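PDB 1NBC: cellulosomal scaffolding protein A from Clostridium thermocellum, which binds cellulose through this family 3a domain and so probably anchors the cellulosome to its substrate. Local coordinates for residues Leu2-Tyr7 with Leu149-Glu154; Ile32-Leu37 with Gly99-Gly104; Arg40-Val45 with Asn86-Tyr91; Cys55-Ile60 with Gln108-Phe113. All coordinates share one frame; numbering follows the deposited sequence.

Contact 1. Residues Leu2-Tyr7 with Leu149-Glu154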
# COMPACT_ATOMS: atom_id res chain seq x y z
N LEU A 2 5.50 20.46 4.30
CA LEU A 2 4.23 20.80 3.65
C LEU A 2 3.08 21.01 4.61
O LEU A 2 3.08 20.51 5.74
CB LEU A 2 3.79 19.65 2.74
CG LEU A 2 4.54 19.24 1.50
CD1 LEU A 2 3.93 17.95 0.96
CD2 LEU A 2 4.43 20.33 0.47
N LYS A 3 2.07 21.69 4.10
CA LYS A 3 0.84 21.90 4.82
C LYS A 3 -0.23 21.57 3.80
O LYS A 3 -0.12 21.98 2.64
CB LYS A 3 0.72 23.36 5.27
CG LYS A 3 -0.48 23.62 6.14
CD LYS A 3 -0.55 25.08 6.55
CE LYS A 3 -1.79 25.35 7.38
NZ LYS A 3 -1.81 26.74 7.92
N VAL A 4 -1.17 20.70 4.17
CA VAL A 4 -2.25 20.29 3.27
C VAL A 4 -3.60 20.70 3.85
O VAL A 4 -3.88 20.46 5.03
CB VAL A 4 -2.21 18.74 2.98
CG1 VAL A 4 -3.35 18.30 2.04
CG2 VAL A 4 -0.87 18.34 2.39
N GLU A 5 -4.40 21.42 3.06
CA GLU A 5 -5.74 21.86 3.45
C GLU A 5 -6.69 21.26 2.44
O GLU A 5 -6.36 21.15 1.25
CB GLU A 5 -5.82 23.38 3.50
CG GLU A 5 -4.98 23.93 4.63
CD GLU A 5 -4.85 25.43 4.59
OE1 GLU A 5 -4.15 25.94 3.71
OE2 GLU A 5 -5.44 26.10 5.47
N PHE A 6 -7.90 20.96 2.86
CA PHE A 6 -8.78 20.24 1.96
C PHE A 6 -10.26 20.40 2.26
O PHE A 6 -10.65 20.86 3.33
CB PHE A 6 -8.35 18.75 2.08
CG PHE A 6 -9.24 17.80 1.37
CD1 PHE A 6 -10.37 17.28 2.00
CD2 PHE A 6 -8.98 17.44 0.06
CE1 PHE A 6 -11.24 16.43 1.31
CE2 PHE A 6 -9.83 16.60 -0.63
CZ PHE A 6 -10.96 16.09 -0.01
N TYR A 7 -11.07 20.06 1.26
CA TYR A 7 -12.53 20.00 1.36
C TYR A 7 -13.14 19.40 0.10
O TYR A 7 -12.50 19.31 -0.96
CB TYR A 7 -13.17 21.38 1.61
CG TYR A 7 -13.31 22.37 0.46
CD1 TYR A 7 -12.21 23.07 -0.02
CD2 TYR A 7 -14.54 22.63 -0.09
CE1 TYR A 7 -12.35 24.01 -1.00
CE2 TYR A 7 -14.69 23.58 -1.09
CZ TYR A 7 -13.59 24.26 -1.53
OH TYR A 7 -13.72 25.23 -2.49
N LEU A 149 5.52 9.37 3.45
CA LEU A 149 4.36 10.08 4.01
C LEU A 149 4.84 11.29 4.78
O LEU A 149 5.63 11.16 5.71
CB LEU A 149 3.59 9.18 4.97
CG LEU A 149 2.42 9.82 5.73
CD1 LEU A 149 1.25 9.96 4.81
CD2 LEU A 149 2.03 8.96 6.91
N VAL A 150 4.37 12.47 4.38
CA VAL A 150 4.75 13.71 5.06
C VAL A 150 3.53 14.48 5.59
O VAL A 150 3.70 15.55 6.16
CB VAL A 150 5.60 14.66 4.18
CG1 VAL A 150 6.95 14.01 3.85
CG2 VAL A 150 4.84 15.05 2.94
N TRP A 151 2.32 13.96 5.37
CA TRP A 151 1.11 14.60 5.88
C TRP A 151 -0.05 13.62 5.96
O TRP A 151 -0.26 12.82 5.05
CB TRP A 151 0.65 15.79 5.01
CG TRP A 151 -0.63 16.45 5.57
CD1 TRP A 151 -1.93 16.03 5.38
CD2 TRP A 151 -0.71 17.58 6.45
NE1 TRP A 151 -2.80 16.83 6.09
CE2 TRP A 151 -2.08 17.78 6.76
CE3 TRP A 151 0.24 18.45 7.01
CZ2 TRP A 151 -2.52 18.81 7.59
CZ3 TRP A 151 -0.20 19.47 7.85
CH2 TRP A 151 -1.56 19.64 8.13
N GLY A 152 -0.80 13.71 7.07
CA GLY A 152 -2.01 12.92 7.23
C GLY A 152 -1.85 11.57 7.85
O GLY A 152 -0.74 11.10 8.10
N LYS A 153 -2.99 10.95 8.12
CA LYS A 153 -3.05 9.63 8.72
C LYS A 153 -3.60 8.66 7.71
O LYS A 153 -4.67 8.88 7.15
CB LYS A 153 -4.01 9.64 9.92
CG LYS A 153 -3.59 10.47 11.11
CD LYS A 153 -4.62 10.33 12.24
CE LYS A 153 -4.02 10.68 13.60
NZ LYS A 153 -3.35 12.02 13.62
N GLU A 154 -2.86 7.60 7.44
CA GLU A 154 -3.37 6.60 6.50
C GLU A 154 -4.39 5.75 7.24
O GLU A 154 -4.35 5.67 8.47
CB GLU A 154 -2.24 5.72 5.98
CG GLU A 154 -1.37 6.42 5.00
CD GLU A 154 -0.26 5.54 4.52
OE1 GLU A 154 0.09 4.57 5.22
OE2 GLU A 154 0.27 5.82 3.44
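With CG anti to the backbone N (chi1 180°), Trp-151 sends its indole from strand 149-151 across to strand 2-7, and Val-4, whose CG1 is likewise anti to N, turns CB and CG2 onto the ring. Val-4 CB stands 3.6 Å from the centroid of the five-membered ring and 9° off its normal, a CH-pi contact squarely over the face. CG2 of the same valine lies 3.7 Å from Trp-151 CG, while the backbone N of Val-4 sits over the middle of the indole, so the strand itself runs across that face. Trp-151 CZ2 comes to 3.3 Å from Val-4 O. A smaller apolar touch joins Leu-2 CD1 to Val-150 CG2 at 3.6 Å. The strand axes make 62° at a closest approach of 7.3 Å, and no hydrogen bond crosses: this is face packing between the two sheets of a beta-sandwich. Val-150 and Trp-151 form a classic beta bulge opposite Ala-143. Trp-151 NE1 donates to Trp-138 O, which helps fix the ring's rotation. Val-4 N, over the indole face, and Val-4 O, beside CZ2, are buried with no hydrogen-bonding partner in the model; cohesion here is therefore mainly apolar and dispersive.

Contact 2. Residues Ile32-Leu37 with Gly99-Gly104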
# COMPACT_ATOMS: atom_id res chain seq x y z
N ILE A 32 10.09 22.73 -3.77
CA ILE A 32 9.65 21.36 -3.87
C ILE A 32 9.37 21.01 -5.33
O ILE A 32 8.81 21.82 -6.06
CB ILE A 32 8.39 21.12 -2.99
CG1 ILE A 32 8.79 21.26 -1.52
CG2 ILE A 32 7.78 19.75 -3.25
CD1 ILE A 32 7.64 21.24 -0.56
N ASP A 33 9.87 19.86 -5.76
CA ASP A 33 9.68 19.35 -7.11
C ASP A 33 8.32 18.63 -7.13
O ASP A 33 8.17 17.58 -6.52
CB ASP A 33 10.82 18.37 -7.44
CG ASP A 33 10.74 17.82 -8.86
OD1 ASP A 33 9.72 18.02 -9.56
OD2 ASP A 33 11.73 17.17 -9.28
N LEU A 34 7.35 19.20 -7.84
CA LEU A 34 6.01 18.62 -7.87
C LEU A 34 5.97 17.22 -8.43
O LEU A 34 5.08 16.45 -8.07
CB LEU A 34 5.02 19.52 -8.61
CG LEU A 34 4.63 20.80 -7.87
CD1 LEU A 34 3.61 21.58 -8.67
CD2 LEU A 34 4.08 20.48 -6.50
N SER A 35 6.94 16.86 -9.26
CA SER A 35 6.95 15.52 -9.83
C SER A 35 7.25 14.47 -8.76
O SER A 35 7.14 13.28 -9.01
CB SER A 35 7.94 15.41 -10.99
OG SER A 35 9.26 15.74 -10.60
N LYS A 36 7.61 14.93 -7.56
CA LYS A 36 7.91 14.06 -6.43
C LYS A 36 6.81 14.10 -5.38
O LYS A 36 6.87 13.37 -4.40
CB LYS A 36 9.23 14.44 -5.78
CG LYS A 36 10.43 14.13 -6.66
CD LYS A 36 10.31 12.73 -7.27
CE LYS A 36 11.52 12.40 -8.16
NZ LYS A 36 11.54 13.17 -9.44
N LEU A 37 5.79 14.92 -5.63
CA LEU A 37 4.67 15.07 -4.72
C LEU A 37 3.42 14.30 -5.16
O LEU A 37 2.99 14.39 -6.31
CB LEU A 37 4.32 16.56 -4.58
CG LEU A 37 3.08 16.89 -3.73
CD1 LEU A 37 3.28 16.45 -2.29
CD2 LEU A 37 2.78 18.39 -3.80
N GLY A 99 6.86 20.82 -12.40
CA GLY A 99 6.58 22.09 -11.75
C GLY A 99 7.36 22.23 -10.46
O GLY A 99 7.84 21.24 -9.90
N THR A 100 7.47 23.44 -9.95
CA THR A 100 8.22 23.70 -8.74
C THR A 100 7.40 24.52 -7.78
O THR A 100 6.81 25.53 -8.16
CB THR A 100 9.52 24.49 -9.04
OG1 THR A 100 10.28 23.80 -10.04
CG2 THR A 100 10.36 24.63 -7.79
N LEU A 101 7.35 24.06 -6.54
CA LEU A 101 6.63 24.75 -5.49
C LEU A 101 7.69 25.43 -4.62
O LEU A 101 8.41 24.80 -3.85
CB LEU A 101 5.80 23.76 -4.69
CG LEU A 101 4.65 24.36 -3.88
CD1 LEU A 101 3.70 25.08 -4.82
CD2 LEU A 101 3.93 23.25 -3.13
N GLU A 102 7.84 26.73 -4.83
CA GLU A 102 8.82 27.51 -4.11
C GLU A 102 8.34 27.81 -2.71
O GLU A 102 7.14 27.77 -2.45
CB GLU A 102 9.07 28.81 -4.87
CG GLU A 102 9.22 28.58 -6.37
CD GLU A 102 10.02 29.65 -7.06
OE1 GLU A 102 9.48 30.76 -7.27
OE2 GLU A 102 11.20 29.39 -7.39
N PRO A 103 9.26 28.12 -1.80
CA PRO A 103 8.94 28.44 -0.40
C PRO A 103 7.81 29.46 -0.33
O PRO A 103 7.83 30.48 -1.03
CB PRO A 103 10.25 29.02 0.12
CG PRO A 103 11.27 28.25 -0.64
CD PRO A 103 10.71 28.25 -2.03
N GLY A 104 6.80 29.15 0.49
CA GLY A 104 5.68 30.05 0.63
C GLY A 104 4.62 29.96 -0.46
O GLY A 104 3.55 30.54 -0.31
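Asp-33 OD1 is gripped by two donors, both on Ser-35: OG at 2.5 Å and the backbone N at 3.0 Å. It also comes near Gly-99 O across the contact without bonding to it, both being acceptors. The two donors reach it from the same face of the carboxylate, more than 40° out of its plane, and the N bond defines an Asx turn that starts the 3-10 segment 34-36. The strands meet as a short antiparallel ladder. Ile-32 and Leu-101 form the hydrogen-bonded pair: Ile-32 N reaches Leu-101 O at 2.7 Å, and Leu-101 N returns to Ile-32 O at 2.7 Å with a nearly straight N-H...O angle of 172°. Beyond the non-hydrogen-bonded pair Asp-33 and Thr-100, Leu-34 N donates to Gly-99 O at 2.9 Å. Leu-34 CB and CG lie against that same carbonyl, and CD2 comes 4.1 Å from Leu-101 CB. On the face carrying Ile-32 and Leu-101, the two CB atoms are 4.1 Å apart. Asn-26 ND2 also donates to Leu-101 O. The small ribbon packs its apolar face on Leu-2 of one strand and Ile-60 of another, consistent with covering one end of the sandwich, while Asp-33 and Thr-100 carry its solvent-exposed face; the Asx turn and the 3-10 segment follow directly on the short ladder.

Contact 3. Residues Arg40-Val45 with Asn86-Tyr91. With CA (calcium ion), chain C.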
# COMPACT_ATOMS: atom_id res chain seq x y z
N ARG A 40 -3.32 11.63 -1.66
CA ARG A 40 -4.28 10.53 -1.68
C ARG A 40 -5.60 10.87 -0.99
O ARG A 40 -5.63 11.54 0.04
CB ARG A 40 -3.71 9.25 -1.05
CG ARG A 40 -2.59 8.60 -1.81
CD ARG A 40 -2.18 7.35 -1.10
NE ARG A 40 -0.85 6.94 -1.51
CZ ARG A 40 -0.21 5.87 -1.05
NH1 ARG A 40 -0.77 5.07 -0.16
NH2 ARG A 40 1.03 5.63 -1.45
N TYR A 41 -6.68 10.40 -1.60
CA TYR A 41 -8.03 10.57 -1.09
C TYR A 41 -8.59 9.15 -0.97
O TYR A 41 -8.79 8.48 -1.99
CB TYR A 41 -8.87 11.42 -2.08
CG TYR A 41 -10.29 11.67 -1.59
CD1 TYR A 41 -10.59 12.77 -0.78
CD2 TYR A 41 -11.32 10.80 -1.92
CE1 TYR A 41 -11.89 12.98 -0.31
CE2 TYR A 41 -12.62 11.01 -1.45
CZ TYR A 41 -12.89 12.10 -0.64
OH TYR A 41 -14.16 12.29 -0.18
N TYR A 42 -8.82 8.71 0.27
CA TYR A 42 -9.33 7.35 0.55
C TYR A 42 -10.85 7.28 0.68
O TYR A 42 -11.48 8.12 1.33
CB TYR A 42 -8.72 6.79 1.85
CG TYR A 42 -7.21 6.58 1.83
CD1 TYR A 42 -6.33 7.62 2.14
CD2 TYR A 42 -6.66 5.33 1.51
CE1 TYR A 42 -4.95 7.43 2.14
CE2 TYR A 42 -5.27 5.13 1.50
CZ TYR A 42 -4.43 6.19 1.82
OH TYR A 42 -3.07 6.00 1.83
N TYR A 43 -11.42 6.24 0.07
CA TYR A 43 -12.87 6.02 0.08
C TYR A 43 -13.23 4.57 -0.23
O TYR A 43 -12.36 3.71 -0.37
CB TYR A 43 -13.53 6.94 -0.96
CG TYR A 43 -13.11 6.66 -2.39
CD1 TYR A 43 -11.85 7.02 -2.86
CD2 TYR A 43 -14.00 6.04 -3.30
CE1 TYR A 43 -11.46 6.78 -4.18
CE2 TYR A 43 -13.63 5.79 -4.62
CZ TYR A 43 -12.36 6.17 -5.06
OH TYR A 43 -11.98 5.94 -6.36
N THR A 44 -14.53 4.30 -0.29
CA THR A 44 -15.06 3.00 -0.64
C THR A 44 -15.78 3.21 -1.97
O THR A 44 -16.65 4.07 -2.06
CB THR A 44 -16.04 2.49 0.41
OG1 THR A 44 -16.96 3.53 0.75
CG2 THR A 44 -15.30 2.06 1.64
N VAL A 45 -15.38 2.47 -3.00
CA VAL A 45 -15.96 2.59 -4.34
C VAL A 45 -17.46 2.26 -4.46
O VAL A 45 -18.13 2.75 -5.36
CB VAL A 45 -15.13 1.79 -5.35
CG1 VAL A 45 -15.36 0.30 -5.17
CG2 VAL A 45 -15.40 2.25 -6.75
N ASN A 86 -13.30 -0.60 6.64
CA ASN A 86 -14.73 -0.43 6.35
C ASN A 86 -15.11 0.92 5.72
O ASN A 86 -16.25 1.09 5.27
CB ASN A 86 -15.60 -0.77 7.59
CG ASN A 86 -15.85 0.41 8.49
OD1 ASN A 86 -14.96 0.84 9.25
ND2 ASN A 86 -17.07 0.94 8.43
N ASN A 87 -14.18 1.88 5.70
CA ASN A 87 -14.47 3.14 5.04
C ASN A 87 -13.37 3.53 4.07
O ASN A 87 -13.26 4.68 3.66
CB ASN A 87 -14.78 4.26 6.04
CG ASN A 87 -13.61 4.58 6.92
OD1 ASN A 87 -12.65 3.82 6.99
ND2 ASN A 87 -13.68 5.71 7.60
N ALA A 88 -12.56 2.55 3.66
CA ALA A 88 -11.49 2.78 2.69
C ALA A 88 -11.05 1.49 2.00
O ALA A 88 -10.47 0.60 2.62
CB ALA A 88 -10.30 3.46 3.33
N ASP A 89 -11.36 1.36 0.71
CA ASP A 89 -10.92 0.20 -0.06
C ASP A 89 -10.27 0.61 -1.37
O ASP A 89 -9.70 -0.22 -2.06
CB ASP A 89 -12.06 -0.81 -0.30
CG ASP A 89 -13.23 -0.24 -1.10
OD1 ASP A 89 -13.06 0.70 -1.91
OD2 ASP A 89 -14.34 -0.79 -0.94
N THR A 90 -10.30 1.90 -1.64
CA THR A 90 -9.73 2.45 -2.87
C THR A 90 -9.20 3.86 -2.61
O THR A 90 -9.69 4.54 -1.71
CB THR A 90 -10.85 2.61 -3.93
OG1 THR A 90 -11.55 1.36 -4.10
CG2 THR A 90 -10.29 3.06 -5.25
N TYR A 91 -8.16 4.28 -3.32
CA TYR A 91 -7.74 5.66 -3.16
C TYR A 91 -7.39 6.27 -4.49
O TYR A 91 -7.07 5.56 -5.45
CB TYR A 91 -6.54 5.80 -2.20
CG TYR A 91 -5.24 5.12 -2.57
CD1 TYR A 91 -4.37 5.66 -3.52
CD2 TYR A 91 -4.86 3.94 -1.94
CE1 TYR A 91 -3.16 5.03 -3.83
CE2 TYR A 91 -3.66 3.31 -2.23
CZ TYR A 91 -2.81 3.85 -3.17
OH TYR A 91 -1.62 3.22 -3.45
CA CA C . -18.32 5.15 -0.51
O HOH W 1 -17.95 7.00 -2.38
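Arg-40, extended from CG to NE, lays its guanidinium flat on Tyr-91: the planes are 6° apart and the centres 4.5 Å. The stack is displaced, with CD over the ring face, 3.8 Å from the centroid, and CZ reaching the phenol end near Tyr-91 OH. Arg-40 NH1 also donates to Tyr-42 OH, which holds the guanidinium's rotation, and Tyr-144 offers a further cation-pi partner. At Tyr-41 the carbonyl O accepts a CA-H...O contact from Tyr-91 CA. Tyr-42 runs beside Tyr-91, pointing the same way, with planes oblique at 58°; Tyr-91 CB lies over the Tyr-42 ring face and Ala-88 CB is 4.0 Å from Tyr-42 CB. Tyr-43, on the opposite side of the sheet, covers Thr-90: CB of the threonine sits over the ring, and CG2 is 3.5 Å from Tyr-43 OH, itself bonded to Gln-51. Tyr-43 N donates to Thr-90 O, and Tyr-43 O accepts from Thr-90 N and, at 2.8 Å, from Asp-89 N, the classic beta bulge. With OG1 between the backbone N and the carbonyl carbon (chi1 47°), Thr-44 can chelate the calcium ion through O and OG1, each at 2.5 Å, while CG2 packs on the Asn-87 to Ala-88 peptide. Val-45 N then donates to Asp-89 OD1 (3.1 Å) on its syn side; Thr-90 OG1 meets that oxygen on the anti side, tilted well out of the carboxylate plane. The metal site, completed by Asp-46, Thr-122, Asn-125, Asp-126 and water 1, is thereby tied to the bulge: Asp-89 acts as a second-shell acceptor that fixes the backbone just after Thr-44.

Contact 4. Residues Cys55-Ile60 with Gln108-Phe113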
# COMPACT_ATOMS: atom_id res chain seq x y z
N CYS A 55 -9.23 17.22 -13.73
CA CYS A 55 -8.82 18.39 -12.97
C CYS A 55 -9.51 19.55 -13.62
O CYS A 55 -9.25 19.83 -14.79
CB CYS A 55 -7.31 18.60 -13.05
SG CYS A 55 -6.79 20.01 -12.07
N ASP A 56 -10.48 20.15 -12.92
CA ASP A 56 -11.23 21.29 -13.46
C ASP A 56 -10.30 22.50 -13.56
O ASP A 56 -10.37 23.28 -14.50
CB ASP A 56 -12.41 21.64 -12.56
CG ASP A 56 -13.53 20.64 -12.65
OD1 ASP A 56 -13.85 20.23 -13.78
OD2 ASP A 56 -14.10 20.26 -11.60
N HIS A 57 -9.41 22.61 -12.59
CA HIS A 57 -8.48 23.72 -12.56
C HIS A 57 -7.43 23.49 -11.48
O HIS A 57 -7.73 22.95 -10.42
CB HIS A 57 -9.25 25.01 -12.28
CG HIS A 57 -8.37 26.18 -11.99
ND1 HIS A 57 -8.22 26.70 -10.72
CD2 HIS A 57 -7.57 26.92 -12.79
CE1 HIS A 57 -7.36 27.70 -10.75
NE2 HIS A 57 -6.96 27.86 -12.00
N ALA A 58 -6.18 23.83 -11.80
CA ALA A 58 -5.08 23.72 -10.86
C ALA A 58 -4.14 24.86 -11.16
O ALA A 58 -4.01 25.28 -12.32
CB ALA A 58 -4.36 22.39 -10.98
N ALA A 59 -3.52 25.41 -10.12
CA ALA A 59 -2.61 26.52 -10.32
C ALA A 59 -1.65 26.64 -9.17
O ALA A 59 -1.96 26.20 -8.05
CB ALA A 59 -3.38 27.81 -10.48
N ILE A 60 -0.48 27.20 -9.46
CA ILE A 60 0.55 27.46 -8.48
C ILE A 60 0.46 28.95 -8.13
O ILE A 60 0.48 29.79 -9.03
CB ILE A 60 1.98 27.15 -9.03
CG1 ILE A 60 2.09 25.65 -9.36
CG2 ILE A 60 3.04 27.53 -7.99
CD1 ILE A 60 3.39 25.27 -10.04
N GLN A 108 -3.28 24.88 -5.79
CA GLN A 108 -4.69 24.60 -5.59
C GLN A 108 -5.12 23.66 -6.69
O GLN A 108 -4.76 23.86 -7.85
CB GLN A 108 -5.50 25.88 -5.67
CG GLN A 108 -5.50 26.69 -4.39
CD GLN A 108 -6.27 28.00 -4.53
OE1 GLN A 108 -5.83 29.05 -4.03
NE2 GLN A 108 -7.41 27.96 -5.22
N ILE A 109 -5.84 22.62 -6.32
CA ILE A 109 -6.32 21.62 -7.26
C ILE A 109 -7.81 21.37 -7.05
O ILE A 109 -8.24 20.94 -5.98
CB ILE A 109 -5.59 20.27 -7.06
CG1 ILE A 109 -4.09 20.46 -7.10
CG2 ILE A 109 -6.02 19.27 -8.11
CD1 ILE A 109 -3.36 19.39 -6.34
N GLN A 110 -8.60 21.67 -8.08
CA GLN A 110 -10.03 21.45 -8.02
C GLN A 110 -10.27 20.19 -8.83
O GLN A 110 -10.16 20.20 -10.05
CB GLN A 110 -10.76 22.66 -8.58
CG GLN A 110 -10.43 23.91 -7.79
CD GLN A 110 -10.97 25.15 -8.42
OE1 GLN A 110 -10.24 25.92 -9.04
NE2 GLN A 110 -12.26 25.38 -8.24
N GLY A 111 -10.47 19.09 -8.11
CA GLY A 111 -10.66 17.80 -8.76
C GLY A 111 -12.06 17.26 -8.79
O GLY A 111 -12.97 17.73 -8.11
N ARG A 112 -12.23 16.20 -9.57
CA ARG A 112 -13.51 15.55 -9.73
C ARG A 112 -13.35 14.19 -10.37
O ARG A 112 -12.52 14.03 -11.26
CB ARG A 112 -14.38 16.41 -10.62
CG ARG A 112 -15.64 15.77 -11.10
CD ARG A 112 -16.49 16.82 -11.81
NE ARG A 112 -15.78 17.40 -12.95
CZ ARG A 112 -15.88 16.96 -14.20
NH1 ARG A 112 -16.67 15.92 -14.49
NH2 ARG A 112 -15.19 17.57 -15.16
N PHE A 113 -14.03 13.18 -9.85
CA PHE A 113 -13.96 11.88 -10.49
C PHE A 113 -15.31 11.22 -10.45
O PHE A 113 -16.21 11.67 -9.75
CB PHE A 113 -12.85 10.96 -9.90
CG PHE A 113 -12.97 10.64 -8.44
CD1 PHE A 113 -12.37 11.46 -7.48
CD2 PHE A 113 -13.63 9.49 -8.01
CE1 PHE A 113 -12.41 11.14 -6.13
CE2 PHE A 113 -13.69 9.16 -6.66
CZ PHE A 113 -13.07 9.99 -5.71
O HOH W 2 -13.89 20.44 -8.76
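Strands 57-60 and 108-113 run antiparallel, 168° between directions and 4.8 Å at closest approach, with a register shift of one where Asp-56 and His-57 both face Gln-110 in a classic beta bulge. Gln-110 uses both backbone groups there: its N donates to His-57 O at 2.8 Å, nearly straight, and its O accepts from Asp-56 N with a more bent angle of 137°. Further along, Ala-59 and Gln-108 exchange a pair of backbone bonds. Among the side chains, His-57 ND1 donates to Gln-110 OE1 at 2.7 Å. The ring and amide planes are almost perpendicular, and the donor lies in the plane of the amide carbonyl, while OE1 is slightly tilted from the ring plane; because His-57 NE2 is bonded to Tyr-67 OH, both ring nitrogens have partners. Asp-56 reaches across to Arg-112, whose chain, bent at chi3 (59°), brings NH2 to 3.3 Å from OD1. Carboxylate and guanidinium are nearly coplanar, and the oxygen is met on its syn side, though this salt bridge is rather long. Water 2 donates to Asp-56 OD2 and to Gly-111 O, 2.9 Å each, linking the two residues beside the bulge. The other face, with Cys-55, Ala-58 and Ile-109, is apolar: Cys-55 SG lies 4.1 Å from Ile-109 CG2, and all three touch Val-74. The pairing therefore separates two chemistries within one sheet of the sandwich: an apolar inner face, and an outer polar one where salt bridge, bridging water and histidine bond tie the bulge residues to the neighbouring strand.

The four contacts share one beta-sandwich. Contact 4 pairs strands within one sheet, contact 3 pairs strands within the other, and contact 1 packs the two sheets together. Contact 2, a separate small ribbon, meets contact 1 at Leu-2 CD2 and Ile-32 CD1 (3.5 Å) and contact 4 at Leu-34 CD1 and Ile-60 CD1 (3.9 Å). Contacts 3 and 4 join across the core, where Tyr-43 CZ is 3.6 Å from Phe-113 CE2. Phe-6 CZ and Tyr-41 CE1, 3.3 Å apart, tie contact 1 to contact 3. The calcium ion belongs to contact 3, whose centre is about 26 Å from that of contact 2, on the far side of the chain's centre.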